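PDB 6SCE: uncharacterized protein from Thermus thermophilus HB8, which acts as a DNA nuclease of type III CRISPR defence that is activated by cyclic oligoadenylate. Local coordinates for residues F54-E59 with A144-E149; G29-A34 with K60-E65; S507-H512 with E621-A626. One frame throughout, in Å; residues are numbered along the deposited sequence.

Contacts 1 and 2 lie next to each other, with centres 15 Å apart. Both use helix 44-59 or the strands on either end of it. They touch directly: Leu-57 O lies 3.0 Å from Val-62 N, a probable hydrogen bond, and Leu-57 CD1 packs on the ring of Tyr-64. Contact 1 is the one at the ligand, its nearest atom about 3 Å from the bound RNA. Contact 2 is about 14 Å from it, nearest atoms again. Contact 3 belongs to a different sheet domain near the C-terminus. Its centre is 44 Å from that of contact 1 and 51 Å from that of contact 2, and its nearest atom is about 17 Å from the RNA.

Contact 1. Residues F54-E59 with A144-E149; sequences FRLLSE and ARLYLE
A chi1 of 67° puts CG of Arg-145 in the crowded position between its backbone N and carbonyl carbon, and a bend at chi3 (-56°) turns the guanidinium toward helix 44-59. Glu-59 reaches the other way on an extended chain, so the tips meet. The grip is end-on: two hydrogen bonds make a salt bridge. Arg-145 NH1 bonds Glu-59 OE1 at 3.0 Å, and Arg-145 NH2 bonds Glu-59 OE2 at 2.8 Å. The carboxylate plane is turned 59° from the guanidinium and is met from above. Leu-56 lays CD1 over one guanidinium face, offset toward its rim. Its CD2 meets Leu-146 CD2 at 4.0 Å, and Tyr-18 packs on both leucines. An alanine in place of Arg-145 removes both bonds and the flat group against Leu-56, and would probably loosen the pairing of the nearly antiparallel helices. Tyr-147, which follows Leu-146, hydrogen-bonds an adenine N6 of the bound RNA through its OH. Arg-55 makes two long salt bridges, both 3.9 Å: NH2 to Glu-149 OE2 and NE to Glu-59 OE2. Arg-55 NE is 4.2 Å from Arg-145 NH2, so the carboxylates of this four-residue network probably offset the repulsion between the two arginines.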
# COMPACT_ATOMS: atom_id res chain seq x y z
N PHE A 54 22.74 9.33 -6.05
CA PHE A 54 23.86 9.31 -6.99
C PHE A 54 24.90 10.41 -6.72
O PHE A 54 26.09 10.17 -6.83
CB PHE A 54 23.37 9.38 -8.44
CG PHE A 54 22.63 8.15 -8.91
CD1 PHE A 54 22.76 6.94 -8.25
CD2 PHE A 54 21.81 8.21 -10.04
CE1 PHE A 54 22.08 5.80 -8.69
CE2 PHE A 54 21.14 7.07 -10.46
CZ PHE A 54 21.28 5.88 -9.79
N ARG A 55 24.43 11.56 -6.26
CA ARG A 55 25.32 12.62 -5.77
C ARG A 55 26.14 12.18 -4.57
O ARG A 55 27.34 12.45 -4.50
CB ARG A 55 24.49 13.89 -5.45
CG ARG A 55 25.27 15.05 -4.89
CD ARG A 55 24.32 16.17 -4.47
NE ARG A 55 25.02 17.24 -3.73
CZ ARG A 55 24.45 18.36 -3.30
NH1 ARG A 55 25.19 19.26 -2.65
NH2 ARG A 55 23.16 18.60 -3.51
N LEU A 56 25.52 11.50 -3.62
CA LEU A 56 26.23 10.94 -2.51
C LEU A 56 27.26 9.91 -2.97
O LEU A 56 28.42 9.94 -2.52
CB LEU A 56 25.25 10.32 -1.52
CG LEU A 56 25.80 9.56 -0.34
CD1 LEU A 56 26.72 10.43 0.50
CD2 LEU A 56 24.65 9.05 0.52
N LEU A 57 26.88 9.00 -3.87
CA LEU A 57 27.86 8.06 -4.37
C LEU A 57 29.06 8.79 -4.97
O LEU A 57 30.19 8.43 -4.70
CB LEU A 57 27.28 7.12 -5.43
CG LEU A 57 26.17 6.23 -4.89
CD1 LEU A 57 25.66 5.36 -6.01
CD2 LEU A 57 26.67 5.38 -3.74
N SER A 58 28.81 9.80 -5.77
CA SER A 58 29.90 10.55 -6.37
C SER A 58 30.80 11.17 -5.28
O SER A 58 32.02 11.06 -5.36
CB SER A 58 29.36 11.58 -7.34
OG SER A 58 30.39 12.45 -7.75
N GLU A 59 30.22 11.76 -4.24
CA GLU A 59 31.02 12.28 -3.12
C GLU A 59 31.79 11.22 -2.38
O GLU A 59 32.85 11.50 -1.78
CB GLU A 59 30.13 13.01 -2.11
CG GLU A 59 29.81 14.42 -2.49
CD GLU A 59 29.04 15.15 -1.41
OE1 GLU A 59 29.32 14.98 -0.19
OE2 GLU A 59 28.13 15.89 -1.80
N ALA A 144 18.69 13.25 5.62
CA ALA A 144 18.46 14.60 5.15
C ALA A 144 18.99 14.80 3.74
O ALA A 144 18.32 15.44 2.89
CB ALA A 144 19.06 15.63 6.11
N ARG A 145 20.16 14.27 3.45
CA ARG A 145 20.69 14.50 2.11
C ARG A 145 19.98 13.62 1.05
O ARG A 145 19.89 14.00 -0.10
CB ARG A 145 22.23 14.41 2.06
CG ARG A 145 22.80 13.04 2.31
CD ARG A 145 24.33 13.00 2.12
NE ARG A 145 24.68 13.47 0.80
CZ ARG A 145 25.86 13.95 0.44
NH1 ARG A 145 26.88 13.96 1.30
NH2 ARG A 145 26.01 14.36 -0.81
N LEU A 146 19.46 12.46 1.45
CA LEU A 146 18.74 11.54 0.53
C LEU A 146 17.27 11.87 0.34
O LEU A 146 16.74 11.62 -0.73
CB LEU A 146 18.84 10.09 1.03
CG LEU A 146 20.25 9.44 0.99
CD1 LEU A 146 20.23 8.03 1.52
CD2 LEU A 146 20.76 9.48 -0.44
N TYR A 147 16.62 12.42 1.38
CA TYR A 147 15.17 12.68 1.36
C TYR A 147 14.83 14.16 1.41
O TYR A 147 14.00 14.64 0.63
CB TYR A 147 14.50 12.05 2.57
CG TYR A 147 14.46 10.52 2.65
CD1 TYR A 147 14.96 9.72 1.63
CD2 TYR A 147 13.88 9.90 3.75
CE1 TYR A 147 14.89 8.33 1.72
CE2 TYR A 147 13.81 8.51 3.85
CZ TYR A 147 14.30 7.73 2.83
OH TYR A 147 14.21 6.35 2.92
N LEU A 148 15.41 14.88 2.36
CA LEU A 148 14.94 16.24 2.60
C LEU A 148 15.52 17.24 1.61
O LEU A 148 14.78 18.01 0.98
CB LEU A 148 15.24 16.65 4.03
CG LEU A 148 14.66 15.73 5.08
CD1 LEU A 148 14.96 16.30 6.45
CD2 LEU A 148 13.16 15.51 4.90
N GLU A 149 16.82 17.20 1.41
CA GLU A 149 17.46 18.09 0.46
C GLU A 149 16.83 18.00 -0.94
O GLU A 149 16.46 19.03 -1.52
CB GLU A 149 18.98 17.85 0.42
CG GLU A 149 19.74 18.79 -0.49
CD GLU A 149 19.56 18.48 -1.98
OE1 GLU A 149 19.53 17.28 -2.36
OE2 GLU A 149 19.47 19.44 -2.79

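Contact 2. Residues G29-A34 with K60-E65; sequences GRVAKA and KGVLYE
Two backbone hydrogen bonds join the strands. Ala-34 N donates a hydrogen bond to Leu-63 O at 2.9 Å, with the donor in the carbonyl plane. Ala-34 O accepts from Glu-65 N at 3.1 Å, nearly along the C=O axis. Ala-34 thus uses both its N-H and its C=O on the neighbouring strand, as expected for a parallel bridge, here paired with Tyr-64. Supporting CA-H...O contacts run from Lys-33 CA to Leu-63 O and from Tyr-64 CA to Ala-34 O.

Before the strands pair, water takes over. Val-31 O, at 2.7 Å, and Gly-61 O lie within bonding reach of water 1. Water 2 accepts from Leu-63 N at 3.0 Å and has Ala-32 O, at 2.7 Å, and the more distant Gly-61 O in reach. Each water has more acceptors near it than protons, so these carbonyls share them. Gly-61 itself, with positive phi, ends helix 44-59 in a Schellman motif.

At the other end, the extended chain of Lys-33 crosses that of Glu-65 obliquely. Lys-33 NZ meets Glu-65 OE2 at 3.3 Å in a salt bridge whose hydrogen bond is weak. The other oxygen, Glu-65 OE1, pairs with Arg-67. The apolar share is small: Val-62 CG1 sits between Val-31 CG2, at 3.8 Å, and Ala-34 CB, at 4.1 Å. Val-31 also packs on Leu-21 and Val-24 of helix 15-28. The Tyr-64 ring leads away from residues 29-34 and stacks with Phe-54 of helix 44-59.

Strand 33-38 is paired on its other side too, through Lys-33 with Tyr-6, while strand 64-67 is outermost in the sheet. Strand 33-38, helix 44-59 and strand 64-67 make a beta-alpha-beta crossover, and the strand order 3-2-1-4-5 of the parallel part is consistent with the Rossmann-like fold of a CARF domain.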
# COMPACT_ATOMS: atom_id res chain seq x y z
N GLY A 29 35.71 -3.08 2.73
CA GLY A 29 36.45 -1.90 2.31
C GLY A 29 35.92 -1.22 1.08
O GLY A 29 34.77 -1.44 0.67
N ARG A 30 36.76 -0.41 0.46
CA ARG A 30 36.38 0.38 -0.66
C ARG A 30 35.86 -0.49 -1.82
O ARG A 30 36.50 -1.49 -2.14
CB ARG A 30 37.58 1.19 -1.10
CG ARG A 30 37.27 2.18 -2.19
CD ARG A 30 38.51 3.00 -2.52
NE ARG A 30 38.53 3.32 -3.94
CZ ARG A 30 38.90 2.48 -4.89
NH1 ARG A 30 39.35 1.27 -4.60
NH2 ARG A 30 38.85 2.87 -6.16
N VAL A 31 34.75 -0.10 -2.47
CA VAL A 31 34.24 -0.89 -3.60
C VAL A 31 34.82 -0.37 -4.90
O VAL A 31 34.99 0.83 -5.05
CB VAL A 31 32.66 -0.97 -3.69
CG1 VAL A 31 32.04 -1.23 -2.33
CG2 VAL A 31 32.07 0.25 -4.34
N ALA A 32 35.05 -1.25 -5.87
CA ALA A 32 35.54 -0.83 -7.18
C ALA A 32 34.49 -0.01 -7.90
O ALA A 32 34.80 0.98 -8.58
CB ALA A 32 35.96 -2.04 -8.02
N LYS A 33 33.23 -0.42 -7.78
CA LYS A 33 32.15 0.29 -8.43
C LYS A 33 30.83 -0.31 -7.96
O LYS A 33 30.82 -1.36 -7.33
CB LYS A 33 32.22 0.18 -9.96
CG LYS A 33 32.12 -1.25 -10.47
CD LYS A 33 32.01 -1.30 -11.98
CE LYS A 33 31.92 -2.75 -12.44
NZ LYS A 33 31.74 -2.84 -13.92
N ALA A 34 29.75 0.38 -8.25
CA ALA A 34 28.42 -0.14 -7.90
C ALA A 34 27.64 -0.21 -9.18
O ALA A 34 27.75 0.66 -10.02
CB ALA A 34 27.73 0.78 -6.92
N LYS A 60 31.25 10.01 -2.36
CA LYS A 60 31.91 8.91 -1.74
C LYS A 60 33.04 8.33 -2.60
O LYS A 60 33.72 7.39 -2.17
CB LYS A 60 30.90 7.80 -1.39
CG LYS A 60 29.99 8.17 -0.22
CD LYS A 60 28.92 7.12 0.05
CE LYS A 60 29.49 5.75 0.30
NZ LYS A 60 30.43 5.68 1.46
N GLY A 61 33.23 8.86 -3.80
CA GLY A 61 34.23 8.33 -4.72
C GLY A 61 33.84 6.99 -5.31
O GLY A 61 34.71 6.23 -5.75
N VAL A 62 32.54 6.69 -5.32
CA VAL A 62 32.07 5.40 -5.82
C VAL A 62 31.56 5.58 -7.23
O VAL A 62 30.56 6.28 -7.47
CB VAL A 62 30.99 4.78 -4.92
CG1 VAL A 62 30.46 3.46 -5.47
CG2 VAL A 62 31.55 4.56 -3.53
N LEU A 63 32.27 4.98 -8.18
CA LEU A 63 31.80 4.96 -9.56
C LEU A 63 30.55 4.06 -9.65
O LEU A 63 30.53 3.03 -9.03
CB LEU A 63 32.89 4.39 -10.46
CG LEU A 63 34.18 5.23 -10.53
CD1 LEU A 63 35.27 4.46 -11.28
CD2 LEU A 63 33.87 6.56 -11.19
N TYR A 64 29.55 4.45 -10.41
CA TYR A 64 28.35 3.63 -10.52
C TYR A 64 27.84 3.62 -11.96
O TYR A 64 28.16 4.49 -12.76
CB TYR A 64 27.23 4.12 -9.56
CG TYR A 64 26.72 5.51 -9.92
CD1 TYR A 64 27.34 6.63 -9.44
CD2 TYR A 64 25.65 5.68 -10.80
CE1 TYR A 64 26.93 7.88 -9.80
CE2 TYR A 64 25.23 6.94 -11.17
CZ TYR A 64 25.87 8.02 -10.66
OH TYR A 64 25.49 9.27 -10.99
N GLU A 65 27.02 2.63 -12.26
CA GLU A 65 26.28 2.59 -13.51
C GLU A 65 24.92 1.98 -13.25
O GLU A 65 24.75 1.33 -12.24
CB GLU A 65 27.03 1.78 -14.55
CG GLU A 65 27.34 0.37 -14.14
CD GLU A 65 28.33 -0.29 -15.10
OE1 GLU A 65 27.94 -0.53 -16.27
OE2 GLU A 65 29.48 -0.53 -14.69
O HOH W 1 35.50 3.44 -4.82
O HOH W 2 34.70 3.42 -7.47

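Contact 3. Residues S507-H512 with E621-A626; sequences SHLNAH and EELEKA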
# COMPACT_ATOMS: atom_id res chain seq x y z
N SER A 507 -24.50 4.22 -14.02
CA SER A 507 -25.05 3.59 -15.22
C SER A 507 -24.04 3.60 -16.34
O SER A 507 -23.83 2.59 -16.99
CB SER A 507 -26.36 4.28 -15.67
OG SER A 507 -27.39 4.07 -14.71
N HIS A 508 -23.41 4.74 -16.58
CA HIS A 508 -22.43 4.81 -17.64
C HIS A 508 -21.15 4.04 -17.30
O HIS A 508 -20.48 3.54 -18.20
CB HIS A 508 -22.13 6.26 -18.00
CG HIS A 508 -23.29 6.97 -18.62
ND1 HIS A 508 -23.81 6.62 -19.85
CD2 HIS A 508 -24.06 7.99 -18.17
CE1 HIS A 508 -24.84 7.39 -20.14
NE2 HIS A 508 -25.01 8.24 -19.14
N LEU A 509 -20.79 3.97 -16.01
CA LEU A 509 -19.64 3.14 -15.62
C LEU A 509 -19.91 1.70 -15.93
O LEU A 509 -19.06 0.98 -16.49
CB LEU A 509 -19.30 3.30 -14.12
CG LEU A 509 -18.56 4.60 -13.79
CD1 LEU A 509 -18.47 4.79 -12.29
CD2 LEU A 509 -17.18 4.66 -14.43
N ASN A 510 -21.10 1.26 -15.56
CA ASN A 510 -21.48 -0.12 -15.76
C ASN A 510 -21.51 -0.50 -17.24
O ASN A 510 -21.06 -1.58 -17.61
CB ASN A 510 -22.83 -0.38 -15.12
CG ASN A 510 -23.32 -1.77 -15.38
OD1 ASN A 510 -23.85 -2.07 -16.45
ND2 ASN A 510 -23.12 -2.65 -14.41
N ALA A 511 -22.03 0.39 -18.10
CA ALA A 511 -22.04 0.14 -19.54
C ALA A 511 -20.62 0.05 -20.08
O ALA A 511 -20.32 -0.79 -20.93
CB ALA A 511 -22.83 1.22 -20.29
N HIS A 512 -19.73 0.91 -19.58
CA HIS A 512 -18.36 0.89 -20.02
C HIS A 512 -17.58 -0.35 -19.53
O HIS A 512 -16.77 -0.92 -20.27
CB HIS A 512 -17.65 2.17 -19.60
CG HIS A 512 -16.20 2.18 -19.95
ND1 HIS A 512 -15.20 2.07 -19.00
CD2 HIS A 512 -15.57 2.26 -21.15
CE1 HIS A 512 -14.02 2.09 -19.60
NE2 HIS A 512 -14.22 2.20 -20.90
N GLU A 621 -18.60 10.42 -22.30
CA GLU A 621 -18.02 10.19 -23.64
C GLU A 621 -16.55 9.81 -23.57
O GLU A 621 -16.11 8.92 -24.29
CB GLU A 621 -18.16 11.43 -24.55
CG GLU A 621 -19.56 11.67 -25.11
CD GLU A 621 -20.52 12.31 -24.11
OE1 GLU A 621 -20.08 12.73 -23.01
OE2 GLU A 621 -21.72 12.39 -24.42
N GLU A 622 -15.80 10.50 -22.71
CA GLU A 622 -14.36 10.29 -22.61
C GLU A 622 -13.93 9.36 -21.47
O GLU A 622 -12.80 9.48 -20.99
CB GLU A 622 -13.65 11.63 -22.47
CG GLU A 622 -13.78 12.52 -23.70
CD GLU A 622 -12.93 13.76 -23.60
OE1 GLU A 622 -13.08 14.52 -22.61
OE2 GLU A 622 -12.10 13.99 -24.51
N LEU A 623 -14.80 8.43 -21.05
CA LEU A 623 -14.43 7.44 -20.03
C LEU A 623 -13.18 6.67 -20.42
O LEU A 623 -12.19 6.68 -19.69
CB LEU A 623 -15.57 6.45 -19.75
CG LEU A 623 -16.42 6.71 -18.51
CD1 LEU A 623 -17.47 5.61 -18.39
CD2 LEU A 623 -15.57 6.80 -17.25
N GLU A 624 -13.23 6.00 -21.57
CA GLU A 624 -12.07 5.27 -22.08
C GLU A 624 -10.79 6.11 -21.98
O GLU A 624 -9.78 5.67 -21.43
CB GLU A 624 -12.33 4.86 -23.54
CG GLU A 624 -11.19 4.09 -24.21
CD GLU A 624 -11.16 2.62 -23.84
OE1 GLU A 624 -11.55 2.26 -22.71
OE2 GLU A 624 -10.75 1.82 -24.71
N LYS A 625 -10.86 7.32 -22.52
CA LYS A 625 -9.74 8.25 -22.55
C LYS A 625 -9.25 8.59 -21.14
O LYS A 625 -8.04 8.62 -20.89
CB LYS A 625 -10.18 9.53 -23.27
CG LYS A 625 -9.08 10.41 -23.82
CD LYS A 625 -9.70 11.51 -24.69
CE LYS A 625 -8.66 12.39 -25.35
NZ LYS A 625 -7.96 13.26 -24.36
N ALA A 626 -10.18 8.84 -20.22
CA ALA A 626 -9.86 9.21 -18.84
C ALA A 626 -9.25 8.06 -18.03
O ALA A 626 -8.24 8.25 -17.36
CB ALA A 626 -11.08 9.75 -18.12
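Glu-624 OE1 is the best-held polar atom, with two partners. One is a sound hydrogen bond from His-512 NE2, at 3.2 Å and nearly straight (165°). The other is a long, weak ion pair with Lys-516 NZ. The first is a His-carboxylate hydrogen bond. It joins helix 499-513 to the short helix 623-627 in the domain built on the mixed sheet of strands 434-438 to 617-618.

The oxygen lies in the plane of the imidazole, at its edge. The ring and carboxylate planes are 81° apart. NE2 meets OE1 from above the carboxylate plane. His-512 reaches out with CG anti to its backbone N, and Glu-624 bends at chi2 to bring its oxygen round. The negative charge might favour a protonated ring, but His-512 ND1 is buried by the contact with no partner in the model, which may oppose this.

Leu-623 carries the apolar part. Its CB sits over the centre of one imidazole face, 4.3 Å above the plane. Its chi1 of -100° is away from a staggered position, which suggests some strain in fitting the branches between the helix side chains. Leu-623 CD2 meets Leu-509 CD2 at 3.9 Å, the two side chains crossing at about a right angle. Met-606 of strand 603-607 also touches Leu-623, so this leucine spans helix and sheet.

His-508 turns its polar end elsewhere, NE2 bonding Glu-454. The other branch of Leu-623, CD1, touches His-512 CB at 3.7 Å and lies equally close, 3.7 Å, to His-508 O, which also accepts the helical bond from His-512 N.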